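Local coordinates for cell wall surface anchor family protein (Streptococcus agalactiae serogroup V, PDB 3TXA) that probably serves as the adhesive tip pilin of group B streptococcal pili, joining a metal-binding von Willebrand factor A domain to an Ig-like domain for host attachment, at residues D545-D550 / K612-N617; L397-K402 / N444-F449; M187-A192 / P289-H294; M555-L560 / D629-D634. All coordinates share one frame; numbering follows the deposited sequence.

Contact 1: D545-D550 / K612-N617. With CD (cadmium ion), chain I; CD (cadmium ion), chain G.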
# COMPACT_ATOMS: atom_id res chain seq x y z
N ASP A 545 19.70 -20.97 -3.65
CA ASP A 545 20.93 -21.71 -3.88
C ASP A 545 21.46 -21.65 -5.33
O ASP A 545 21.63 -22.67 -5.96
CB ASP A 545 20.68 -23.12 -3.45
CG ASP A 545 21.93 -23.82 -3.16
OD1 ASP A 545 22.42 -24.51 -4.08
OD2 ASP A 545 22.43 -23.67 -2.02
N GLY A 546 21.70 -20.45 -5.86
CA GLY A 546 22.15 -20.29 -7.24
C GLY A 546 23.66 -20.39 -7.44
O GLY A 546 24.41 -20.25 -6.48
N ASN A 547 24.09 -20.61 -8.67
CA ASN A 547 25.50 -20.88 -8.98
C ASN A 547 25.92 -20.09 -10.18
O ASN A 547 25.20 -20.03 -11.16
CB ASN A 547 25.74 -22.38 -9.26
CG ASN A 547 25.68 -23.24 -7.98
OD1 ASN A 547 24.65 -23.26 -7.26
ND2 ASN A 547 26.77 -23.96 -7.67
N VAL A 548 27.11 -19.48 -10.12
CA VAL A 548 27.67 -18.84 -11.32
C VAL A 548 28.85 -19.66 -11.82
O VAL A 548 29.63 -20.17 -11.02
CB VAL A 548 28.12 -17.36 -11.07
CG1 VAL A 548 28.59 -16.75 -12.35
CG2 VAL A 548 27.01 -16.54 -10.48
N THR A 549 28.99 -19.78 -13.13
CA THR A 549 30.05 -20.59 -13.69
C THR A 549 30.74 -19.72 -14.69
O THR A 549 30.12 -19.24 -15.64
CB THR A 549 29.50 -21.87 -14.32
OG1 THR A 549 29.04 -22.71 -13.27
CG2 THR A 549 30.55 -22.64 -15.04
N ASP A 550 32.03 -19.49 -14.47
CA ASP A 550 32.77 -18.50 -15.24
C ASP A 550 34.08 -19.11 -15.70
O ASP A 550 35.10 -18.98 -15.04
CB ASP A 550 32.99 -17.27 -14.38
CG ASP A 550 33.73 -16.18 -15.12
OD1 ASP A 550 34.07 -16.36 -16.31
OD2 ASP A 550 33.98 -15.12 -14.49
N LYS A 612 33.97 -20.10 -9.81
CA LYS A 612 32.56 -20.34 -9.55
C LYS A 612 32.08 -19.69 -8.27
O LYS A 612 32.77 -19.74 -7.23
CB LYS A 612 32.29 -21.83 -9.45
CG LYS A 612 32.79 -22.64 -10.64
CD LYS A 612 32.68 -24.15 -10.42
CE LYS A 612 31.25 -24.64 -10.71
NZ LYS A 612 30.25 -24.08 -9.73
N ILE A 613 30.87 -19.12 -8.32
CA ILE A 613 30.20 -18.67 -7.10
C ILE A 613 29.12 -19.69 -6.78
O ILE A 613 28.29 -20.02 -7.64
CB ILE A 613 29.55 -17.27 -7.25
CG1 ILE A 613 30.53 -16.24 -7.84
CG2 ILE A 613 29.00 -16.80 -5.91
CD1 ILE A 613 29.93 -14.91 -8.16
N ASN A 614 29.11 -20.17 -5.54
CA ASN A 614 28.19 -21.20 -5.12
C ASN A 614 27.32 -20.73 -4.00
O ASN A 614 27.80 -20.07 -3.07
CB ASN A 614 28.96 -22.40 -4.59
CG ASN A 614 30.01 -22.88 -5.54
OD1 ASN A 614 29.69 -23.35 -6.65
ND2 ASN A 614 31.29 -22.75 -5.14
N HIS A 615 26.04 -21.12 -4.04
CA HIS A 615 25.10 -20.89 -2.94
C HIS A 615 24.53 -19.49 -2.81
O HIS A 615 24.31 -19.00 -1.71
CB HIS A 615 25.72 -21.26 -1.60
CG HIS A 615 26.39 -22.59 -1.59
ND1 HIS A 615 25.69 -23.77 -1.66
CD2 HIS A 615 27.70 -22.93 -1.50
CE1 HIS A 615 26.54 -24.78 -1.62
NE2 HIS A 615 27.76 -24.30 -1.53
N LEU A 616 24.27 -18.85 -3.93
CA LEU A 616 23.72 -17.52 -3.86
C LEU A 616 22.26 -17.60 -3.40
O LEU A 616 21.54 -18.50 -3.82
CB LEU A 616 23.86 -16.79 -5.19
CG LEU A 616 25.30 -16.38 -5.56
CD1 LEU A 616 25.39 -15.89 -6.96
CD2 LEU A 616 25.86 -15.32 -4.63
N ASN A 617 21.87 -16.70 -2.50
CA ASN A 617 20.47 -16.52 -2.12
C ASN A 617 20.15 -15.05 -2.16
O ASN A 617 20.38 -14.34 -1.18
CB ASN A 617 20.21 -17.04 -0.73
CG ASN A 617 20.41 -18.52 -0.64
OD1 ASN A 617 19.52 -19.30 -0.99
ND2 ASN A 617 21.58 -18.91 -0.16
CD CD I . 24.32 -25.19 -2.88
CD CD G . 29.59 -26.26 -1.15
O HOH W 1 23.90 -25.34 -0.84
O HOH W 2 24.85 -24.24 -5.00

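Contact 2: L397-K402 / N444-F449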
# COMPACT_ATOMS: atom_id res chain seq x y z
N LEU A 397 -26.88 7.81 18.37
CA LEU A 397 -27.89 8.78 17.97
C LEU A 397 -28.56 9.18 19.28
O LEU A 397 -28.37 8.49 20.28
CB LEU A 397 -28.88 8.17 16.98
CG LEU A 397 -28.41 7.91 15.55
CD1 LEU A 397 -29.21 6.79 14.90
CD2 LEU A 397 -28.55 9.16 14.71
N PHE A 398 -29.33 10.26 19.31
CA PHE A 398 -29.74 10.79 20.59
C PHE A 398 -31.19 10.52 20.89
O PHE A 398 -32.06 10.91 20.10
CB PHE A 398 -29.39 12.31 20.67
CG PHE A 398 -27.86 12.60 20.62
CD1 PHE A 398 -27.02 12.28 21.70
CD2 PHE A 398 -27.28 13.19 19.48
CE1 PHE A 398 -25.63 12.54 21.64
CE2 PHE A 398 -25.89 13.43 19.41
CZ PHE A 398 -25.07 13.11 20.49
N SER A 399 -31.45 9.87 22.03
CA SER A 399 -32.82 9.80 22.65
C SER A 399 -33.34 11.15 23.06
O SER A 399 -34.42 11.55 22.67
CB SER A 399 -32.87 8.94 23.92
OG SER A 399 -32.03 7.81 23.84
N ASP A 400 -32.57 11.83 23.92
CA ASP A 400 -32.86 13.20 24.38
C ASP A 400 -32.44 14.16 23.27
O ASP A 400 -31.30 14.19 22.84
CB ASP A 400 -32.09 13.45 25.70
CG ASP A 400 -32.35 14.84 26.32
OD1 ASP A 400 -33.23 15.63 25.86
OD2 ASP A 400 -31.63 15.13 27.29
N ARG A 401 -33.40 14.93 22.78
CA ARG A 401 -33.17 15.75 21.61
C ARG A 401 -32.58 17.10 21.95
O ARG A 401 -32.30 17.90 21.06
CB ARG A 401 -34.48 15.93 20.87
CG ARG A 401 -35.07 14.61 20.43
CD ARG A 401 -36.29 14.79 19.62
NE ARG A 401 -36.80 13.49 19.22
CZ ARG A 401 -38.01 13.26 18.74
NH1 ARG A 401 -38.90 14.24 18.61
NH2 ARG A 401 -38.34 12.04 18.40
N LYS A 402 -32.41 17.36 23.25
CA LYS A 402 -31.84 18.60 23.80
C LYS A 402 -30.32 18.52 23.94
O LYS A 402 -29.80 17.65 24.66
CB LYS A 402 -32.45 18.87 25.19
CG LYS A 402 -33.87 19.38 25.17
CD LYS A 402 -34.50 19.14 26.54
CE LYS A 402 -35.52 20.23 26.94
NZ LYS A 402 -36.91 20.02 26.41
N ASN A 444 -29.73 13.50 13.84
CA ASN A 444 -28.95 12.97 14.94
C ASN A 444 -29.82 12.35 16.02
O ASN A 444 -29.30 11.79 17.03
CB ASN A 444 -28.05 14.04 15.55
CG ASN A 444 -26.58 13.89 15.13
OD1 ASN A 444 -25.97 14.87 14.72
ND2 ASN A 444 -26.00 12.69 15.25
N TRP A 445 -31.14 12.42 15.80
CA TRP A 445 -32.09 11.78 16.70
C TRP A 445 -32.09 10.28 16.52
O TRP A 445 -31.78 9.76 15.44
CB TRP A 445 -33.53 12.22 16.46
CG TRP A 445 -33.80 13.68 16.57
CD1 TRP A 445 -32.95 14.67 17.01
CD2 TRP A 445 -35.02 14.32 16.23
NE1 TRP A 445 -33.56 15.88 16.93
CE2 TRP A 445 -34.83 15.71 16.46
CE3 TRP A 445 -36.26 13.87 15.73
CZ2 TRP A 445 -35.84 16.66 16.22
CZ3 TRP A 445 -37.26 14.80 15.50
CH2 TRP A 445 -37.05 16.19 15.75
N VAL A 446 -32.50 9.60 17.59
CA VAL A 446 -32.88 8.19 17.50
C VAL A 446 -34.03 8.12 16.50
O VAL A 446 -34.88 9.02 16.43
CB VAL A 446 -33.24 7.62 18.88
CG1 VAL A 446 -33.96 6.27 18.77
CG2 VAL A 446 -31.97 7.45 19.68
N TYR A 447 -34.02 7.09 15.66
CA TYR A 447 -35.07 6.97 14.66
C TYR A 447 -35.53 5.50 14.50
O TYR A 447 -34.84 4.57 14.96
CB TYR A 447 -34.61 7.60 13.32
CG TYR A 447 -33.71 6.68 12.51
CD1 TYR A 447 -32.34 6.58 12.78
CD2 TYR A 447 -34.24 5.89 11.48
CE1 TYR A 447 -31.54 5.73 12.03
CE2 TYR A 447 -33.43 5.05 10.74
CZ TYR A 447 -32.10 4.97 11.03
OH TYR A 447 -31.34 4.12 10.28
N PRO A 448 -36.66 5.28 13.82
CA PRO A 448 -37.54 6.23 13.14
C PRO A 448 -38.39 7.07 14.09
O PRO A 448 -38.54 6.71 15.26
CB PRO A 448 -38.44 5.32 12.29
CG PRO A 448 -38.37 4.05 12.92
CD PRO A 448 -37.06 3.89 13.57
N PHE A 449 -38.92 8.19 13.61
CA PHE A 449 -39.79 9.06 14.39
C PHE A 449 -40.86 9.55 13.42
O PHE A 449 -40.65 9.54 12.22
CB PHE A 449 -39.02 10.26 15.03
CG PHE A 449 -38.18 11.04 14.05
CD1 PHE A 449 -38.78 11.97 13.18
CD2 PHE A 449 -36.83 10.79 13.95
CE1 PHE A 449 -38.01 12.64 12.19
CE2 PHE A 449 -36.04 11.47 12.99
CZ PHE A 449 -36.64 12.40 12.12
O HOH W 3 -35.97 10.65 18.50

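Contact 3: M187-A192 / P289-H294. With CD (cadmium ion), chain H; CD (cadmium ion), chain F.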
# COMPACT_ATOMS: atom_id res chain seq x y z
N MET A 187 -7.01 11.73 12.84
CA MET A 187 -5.83 11.09 12.28
C MET A 187 -4.72 12.09 12.11
O MET A 187 -3.61 11.71 11.71
CB MET A 187 -6.14 10.52 10.88
CG MET A 187 -7.01 9.26 10.90
SD MET A 187 -6.22 7.84 11.68
CE MET A 187 -5.12 7.31 10.33
N ASN A 188 -5.01 13.37 12.36
CA ASN A 188 -4.04 14.42 12.25
C ASN A 188 -2.79 14.04 13.02
O ASN A 188 -2.87 13.44 14.10
CB ASN A 188 -4.63 15.71 12.82
CG ASN A 188 -3.72 16.90 12.65
OD1 ASN A 188 -2.87 17.14 13.50
ND2 ASN A 188 -3.89 17.65 11.57
N ASN A 189 -1.63 14.38 12.48
CA ASN A 189 -0.39 13.94 13.13
C ASN A 189 -0.14 14.44 14.55
O ASN A 189 0.43 13.74 15.35
CB ASN A 189 0.79 14.20 12.22
CG ASN A 189 0.74 13.37 10.94
OD1 ASN A 189 1.00 13.88 9.86
ND2 ASN A 189 0.39 12.07 11.07
N GLU A 190 -0.63 15.64 14.85
CA GLU A 190 -0.60 16.23 16.19
C GLU A 190 -1.25 15.35 17.22
O GLU A 190 -0.78 15.29 18.34
CB GLU A 190 -1.39 17.54 16.19
CG GLU A 190 -0.60 18.84 16.15
CD GLU A 190 -1.35 19.96 15.38
OE1 GLU A 190 -2.61 20.11 15.57
OE2 GLU A 190 -0.66 20.70 14.58
N ARG A 191 -2.34 14.69 16.85
CA ARG A 191 -3.26 14.07 17.81
C ARG A 191 -2.65 12.86 18.50
O ARG A 191 -1.65 12.29 18.03
CB ARG A 191 -4.57 13.69 17.13
CG ARG A 191 -5.30 14.82 16.46
CD ARG A 191 -6.25 15.55 17.39
NE ARG A 191 -7.25 16.31 16.63
CZ ARG A 191 -8.54 15.97 16.47
NH1 ARG A 191 -9.06 14.87 17.04
NH2 ARG A 191 -9.33 16.76 15.73
N ALA A 192 -3.26 12.50 19.63
CA ALA A 192 -2.84 11.39 20.50
C ALA A 192 -1.35 11.47 20.84
O ALA A 192 -0.59 10.52 20.57
CB ALA A 192 -3.25 10.01 19.90
N PRO A 289 -3.03 10.09 1.45
CA PRO A 289 -2.89 11.22 2.39
C PRO A 289 -1.80 10.95 3.41
O PRO A 289 -1.66 9.82 3.88
CB PRO A 289 -4.24 11.24 3.12
CG PRO A 289 -4.72 9.84 3.05
CD PRO A 289 -4.30 9.38 1.67
N LYS A 290 -1.04 11.99 3.75
CA LYS A 290 -0.01 11.87 4.77
C LYS A 290 -0.34 12.74 5.99
O LYS A 290 0.42 12.79 6.95
CB LYS A 290 1.34 12.25 4.16
CG LYS A 290 1.82 11.32 3.08
CD LYS A 290 1.93 9.90 3.64
CE LYS A 290 2.24 8.90 2.54
NZ LYS A 290 3.40 9.30 1.71
N GLU A 291 -1.48 13.40 5.95
CA GLU A 291 -1.90 14.25 7.03
C GLU A 291 -3.42 14.41 6.97
O GLU A 291 -4.03 14.18 5.94
CB GLU A 291 -1.21 15.63 6.86
CG GLU A 291 -1.59 16.73 7.95
CD GLU A 291 -1.13 16.41 9.40
OE1 GLU A 291 -0.11 16.99 9.85
OE2 GLU A 291 -1.79 15.61 10.10
N ALA A 292 -4.04 14.82 8.07
CA ALA A 292 -5.45 15.17 8.02
C ALA A 292 -5.62 16.66 8.30
O ALA A 292 -4.64 17.34 8.54
CB ALA A 292 -6.24 14.32 8.98
N GLU A 293 -6.86 17.16 8.26
CA GLU A 293 -7.10 18.57 8.47
C GLU A 293 -6.92 19.01 9.95
O GLU A 293 -7.13 18.22 10.89
CB GLU A 293 -8.46 18.98 7.90
CG GLU A 293 -8.68 18.76 6.39
CD GLU A 293 -7.78 19.56 5.42
OE1 GLU A 293 -6.68 20.02 5.72
OE2 GLU A 293 -8.16 19.72 4.26
N HIS A 294 -6.48 20.27 10.14
CA HIS A 294 -6.31 20.91 11.47
C HIS A 294 -7.51 21.79 11.66
O HIS A 294 -7.93 22.47 10.70
CB HIS A 294 -5.07 21.87 11.53
CG HIS A 294 -3.74 21.19 11.36
ND1 HIS A 294 -3.00 20.73 12.43
CD2 HIS A 294 -3.01 20.92 10.24
CE1 HIS A 294 -1.88 20.18 11.98
NE2 HIS A 294 -1.86 20.28 10.66
CD CD H . -3.96 22.10 14.71
CD CD F . -6.40 20.29 3.51
O HOH W 4 -4.92 19.10 4.55
O HOH W 5 -7.41 21.56 2.26
O HOH W 6 -5.45 22.71 16.71

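Contact 4: M555-L560 / D629-D634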
# COMPACT_ATOMS: atom_id res chain seq x y z
N MET A 555 42.14 -18.12 -25.02
CA MET A 555 43.39 -17.38 -24.96
C MET A 555 43.56 -16.61 -23.66
O MET A 555 44.30 -15.62 -23.61
CB MET A 555 43.55 -16.46 -26.17
CG MET A 555 45.01 -16.30 -26.57
SD MET A 555 45.70 -17.60 -27.63
CE MET A 555 46.16 -18.96 -26.53
N ILE A 556 42.87 -17.05 -22.60
CA ILE A 556 42.86 -16.28 -21.36
C ILE A 556 43.46 -17.05 -20.21
O ILE A 556 43.23 -18.26 -20.06
CB ILE A 556 41.46 -15.78 -21.00
CG1 ILE A 556 40.82 -15.04 -22.18
CG2 ILE A 556 41.54 -14.85 -19.80
CD1 ILE A 556 41.37 -13.68 -22.42
N GLU A 557 44.26 -16.31 -19.44
CA GLU A 557 44.97 -16.82 -18.28
C GLU A 557 44.36 -16.13 -17.06
O GLU A 557 44.35 -14.90 -16.98
CB GLU A 557 46.46 -16.48 -18.42
CG GLU A 557 47.44 -17.01 -17.32
CD GLU A 557 48.87 -16.44 -17.48
OE1 GLU A 557 49.53 -16.72 -18.50
OE2 GLU A 557 49.34 -15.69 -16.59
N PHE A 558 43.80 -16.91 -16.14
CA PHE A 558 43.33 -16.36 -14.89
C PHE A 558 44.59 -15.94 -14.16
O PHE A 558 45.59 -16.66 -14.21
CB PHE A 558 42.54 -17.40 -14.11
CG PHE A 558 41.90 -16.87 -12.85
CD1 PHE A 558 40.64 -16.31 -12.88
CD2 PHE A 558 42.55 -16.97 -11.62
CE1 PHE A 558 40.08 -15.83 -11.71
CE2 PHE A 558 41.98 -16.48 -10.46
CZ PHE A 558 40.76 -15.91 -10.50
N GLN A 559 44.57 -14.79 -13.50
CA GLN A 559 45.76 -14.33 -12.77
C GLN A 559 45.79 -14.84 -11.37
O GLN A 559 44.86 -14.65 -10.62
CB GLN A 559 45.94 -12.81 -12.80
CG GLN A 559 46.24 -12.28 -14.20
CD GLN A 559 47.55 -12.83 -14.76
OE1 GLN A 559 48.64 -12.30 -14.47
NE2 GLN A 559 47.46 -13.89 -15.57
N LEU A 560 46.87 -15.51 -11.04
CA LEU A 560 47.10 -15.96 -9.69
C LEU A 560 48.26 -15.13 -9.14
O LEU A 560 49.25 -14.92 -9.83
CB LEU A 560 47.41 -17.45 -9.68
CG LEU A 560 46.41 -18.40 -10.35
CD1 LEU A 560 46.98 -19.79 -10.55
CD2 LEU A 560 45.19 -18.49 -9.51
N ASP A 629 41.36 -10.94 -11.71
CA ASP A 629 42.27 -10.46 -12.78
C ASP A 629 42.56 -11.50 -13.88
O ASP A 629 42.60 -12.72 -13.61
CB ASP A 629 43.58 -9.92 -12.18
CG ASP A 629 43.36 -8.69 -11.30
OD1 ASP A 629 42.51 -7.84 -11.65
OD2 ASP A 629 44.03 -8.56 -10.24
N VAL A 630 42.74 -11.03 -15.11
CA VAL A 630 43.08 -11.91 -16.24
C VAL A 630 44.21 -11.33 -17.09
O VAL A 630 44.48 -10.14 -17.06
CB VAL A 630 41.85 -12.21 -17.16
CG1 VAL A 630 40.82 -13.04 -16.45
CG2 VAL A 630 41.21 -10.94 -17.63
N ARG A 631 44.86 -12.20 -17.86
CA ARG A 631 45.89 -11.80 -18.81
C ARG A 631 45.68 -12.58 -20.10
O ARG A 631 45.33 -13.77 -20.07
CB ARG A 631 47.29 -12.12 -18.26
CG ARG A 631 48.41 -11.18 -18.72
CD ARG A 631 49.75 -11.88 -18.77
NE ARG A 631 49.84 -12.73 -19.96
CZ ARG A 631 50.58 -13.84 -20.07
NH1 ARG A 631 50.57 -14.54 -21.20
NH2 ARG A 631 51.32 -14.26 -19.05
N LEU A 632 45.89 -11.91 -21.23
CA LEU A 632 45.80 -12.55 -22.52
C LEU A 632 47.04 -13.39 -22.75
O LEU A 632 48.16 -12.91 -22.62
CB LEU A 632 45.62 -11.51 -23.61
CG LEU A 632 45.62 -12.01 -25.06
CD1 LEU A 632 44.31 -11.70 -25.77
CD2 LEU A 632 46.81 -11.39 -25.76
N LYS A 633 46.84 -14.66 -23.09
CA LYS A 633 47.93 -15.62 -23.23
C LYS A 633 48.91 -15.21 -24.34
O LYS A 633 48.51 -14.51 -25.28
CB LYS A 633 47.37 -17.01 -23.51
CG LYS A 633 46.71 -17.65 -22.31
CD LYS A 633 46.38 -19.08 -22.58
CE LYS A 633 46.61 -19.93 -21.36
NZ LYS A 633 46.01 -21.28 -21.56
N ASP A 634 50.17 -15.64 -24.22
CA ASP A 634 51.23 -15.27 -25.20
C ASP A 634 50.98 -15.71 -26.67
O ASP A 634 51.36 -15.00 -27.61
CB ASP A 634 52.62 -15.75 -24.74
CG ASP A 634 53.08 -15.10 -23.44
OD1 ASP A 634 53.12 -13.84 -23.35
OD2 ASP A 634 53.41 -15.85 -22.49

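Contact 1: D545-D550 / K612-N617
Asp545 and His615 sit side by side at the bulged end of this pair of antiparallel strands, and a cadmium ion satisfies both at once. The carboxylate binds it through both oxygens, with OD2 of Asp545 at 2.6 Å from the metal, and ND1 of His615 completes the protein share at 2.3 Å from the same ion; two waters take further positions. Although OD2 of Asp545 lies only 3.3 Å from ND1 of His615, the metal and not a proton links them, and the carboxylate and ring planes stand 68° apart. At the far edge of the imidazole NE2 meets a second cadmium ion, 2.7 Å away. The pair belongs to the Ig-like domain, in which strand 610-618 runs between 601-605 and 543-551. Both strands carry a G1 beta bulge here, with Asp545 and His615 in the left-handed backbone conformation that lets each share a partner with the residue after it. At the bulges Gly546 and Leu616 exchange two backbone bonds, Gly546 N to Leu616 O at 2.8 Å and Leu616 N to Gly546 O at 2.9 Å; further on Val548 and Ile613 also exchange two, the one from Ile613 N the longer. Asp545 N gives its hydrogen to OD1 of Asn617 at 3.1 Å, approaching from well above the amide plane. Asn614 turns ND2 to Thr601 of the next strand, and its OD1 receives a weak bond from Lys612 NZ. On the buried face CG2 of Val548 packs against CD1 of Leu616 at 3.9 Å and also touches CD1 of Ile613.

Contact 2: L397-K402 / N444-F449
The guanidinium of Arg401 lies flat on the indole of Trp445, the two planes only 3° apart and their centres 3.9 Å from each other. It is a cation-pi stack drawn out along the side chain: CZ of Arg401 sits over CE3 of Trp445 at 3.5 Å, while the methylene CD rests over the middle of the six-membered ring as a CH-pi contact. With the chain extended from CG to NE, the arginine runs across the ring system at about a right angle. The indole in turn sets its CE3 over a face of Phe449. Water 3 links NH2 of Arg401 to Val446 O, and NH2 also reaches Lys454 O. Both segments are loops lying in the chain between strands 329-336 and 483-489 of the von Willebrand factor A sheet, and a single bridge ties their backbones: Phe398 N to Asn444 O at 2.7 Å and Val446 N to Phe398 O at 2.9 Å. An Asx turn, Lys402 N to Asp400 OD1, follows in the first loop. Away from the stack, CD1 of Leu397 meets the edge of the Tyr447 ring, 3.8 Å from CD1 of Tyr447, whose hydroxyl bonds to Ile346 N.

Contact 3: M187-A192 / P289-H294
With chi1 of Asn188 at -176° and that of Glu291 at 178°, both side chains swing to the side of their own carbonyl carbons, which brings the asparagine amide beside the glutamate carboxylate and against one face of the His294 ring. The first segment directly follows the DxSxS motif of the von Willebrand factor A domain (Asp182, Ser184, Ser186), the signature of its metal ion-dependent adhesion site, and Met187 rests its side chain near Asp337 of that site. Asn188 works at both ends of its amide. OD1 accepts from Glu190 N in a capping bond of 3.0 Å ahead of the short helix, whereas ND2 lies over one face of the His294 imidazole, the amide and ring planes 76° apart. The same ND2 gives two weak bonds to the opposite loop, to Ala292 O at 3.1 Å and to Glu293 O at 3.4 Å. Glu291 bends back at chi2 so that OE2 is gripped by two backbone amides: Asn189 N comes to the syn lone pair of Glu291 OE2 at 2.7 Å, and Ala292 N to its anti lone pair at 3.1 Å. Loop and loop are thus joined largely by side chain to backbone. At the surface two cadmium ions bind. One is held by OE1 of Glu190, with ND1 of His294 at 2.8 Å from the metal; the other is taken by both oxygens of Glu293 together with His267. On the inner side Met187 CB touches Ala292 CB at 4.2 Å.

Contact 4: M555-L560 / D629-D634
Strands 556-558 and 629-632 run antiparallel with their axes at 147°, and Glu557 and Arg631 form the hydrogen-bonded pair at the middle of the ladder: Glu557 N to Arg631 O at 2.8 Å and Arg631 N to Glu557 O at 2.9 Å. This is a short strand paired with the end of a long one in the antiparallel sheet of the Ig-like domain, where 623-632 also pairs with 153-168. Lys633 N to Met555 O and Gln559 N to Asp629 O extend the ladder beyond both ends of the short strand. One face is polar. Extended beyond CG, with chi1 -176°, Glu557 carries its carboxylate to the guanidinium of Arg631, where OE1 of Glu557 lies 3.1 Å from NH2. The oxygen stands well out of the guanidinium plane, so the pair is a salt bridge of charges alone, with no N-H aimed at it. Two other nitrogens are engaged elsewhere: NE and NH1 of Arg631 both donate side-on to Leu632 O, NE at 3.2 Å, and NH1 also forms a salt bridge with OD2 of Asp634. Glu557 keeps its other oxygen for Gln559, whose NE2 reaches OE2 at 2.8 Å. The opposite face is apolar, and Phe558 there meets Tyr604 and Tyr628 while Ile556 and Leu632 touch Ile669. Across that apolar face CG2 of Ile556 comes to 3.7 Å from CB of Val630. At the loop end, Met555 and Lys633 cross with their aliphatic parts together, CE of Met555 at 3.8 Å from CB of Lys633.

Overall arrangement
Contacts 1 and 4 belong to the Ig-like domain, on the other side of the chain's centre from contacts 2 and 3. Their centres are about 22 Å apart, and their segments alternate along the chain, since strand 556-558 follows 543-551 and strand 623-632 follows 610-618. Each mixes a buried apolar face with a more exposed polar one: metal ligands in contact 1, a salt-bridge network in contact 4. Contacts 2 and 3, their centres about 31 Å apart, join loops instead of ladders. Contact 3 borders the adhesion-site metal and also holds cadmium ligands, whereas contact 2 lies away from the annotated sites and combines a stacked arginine with a single backbone bridge. All four are only partly buried.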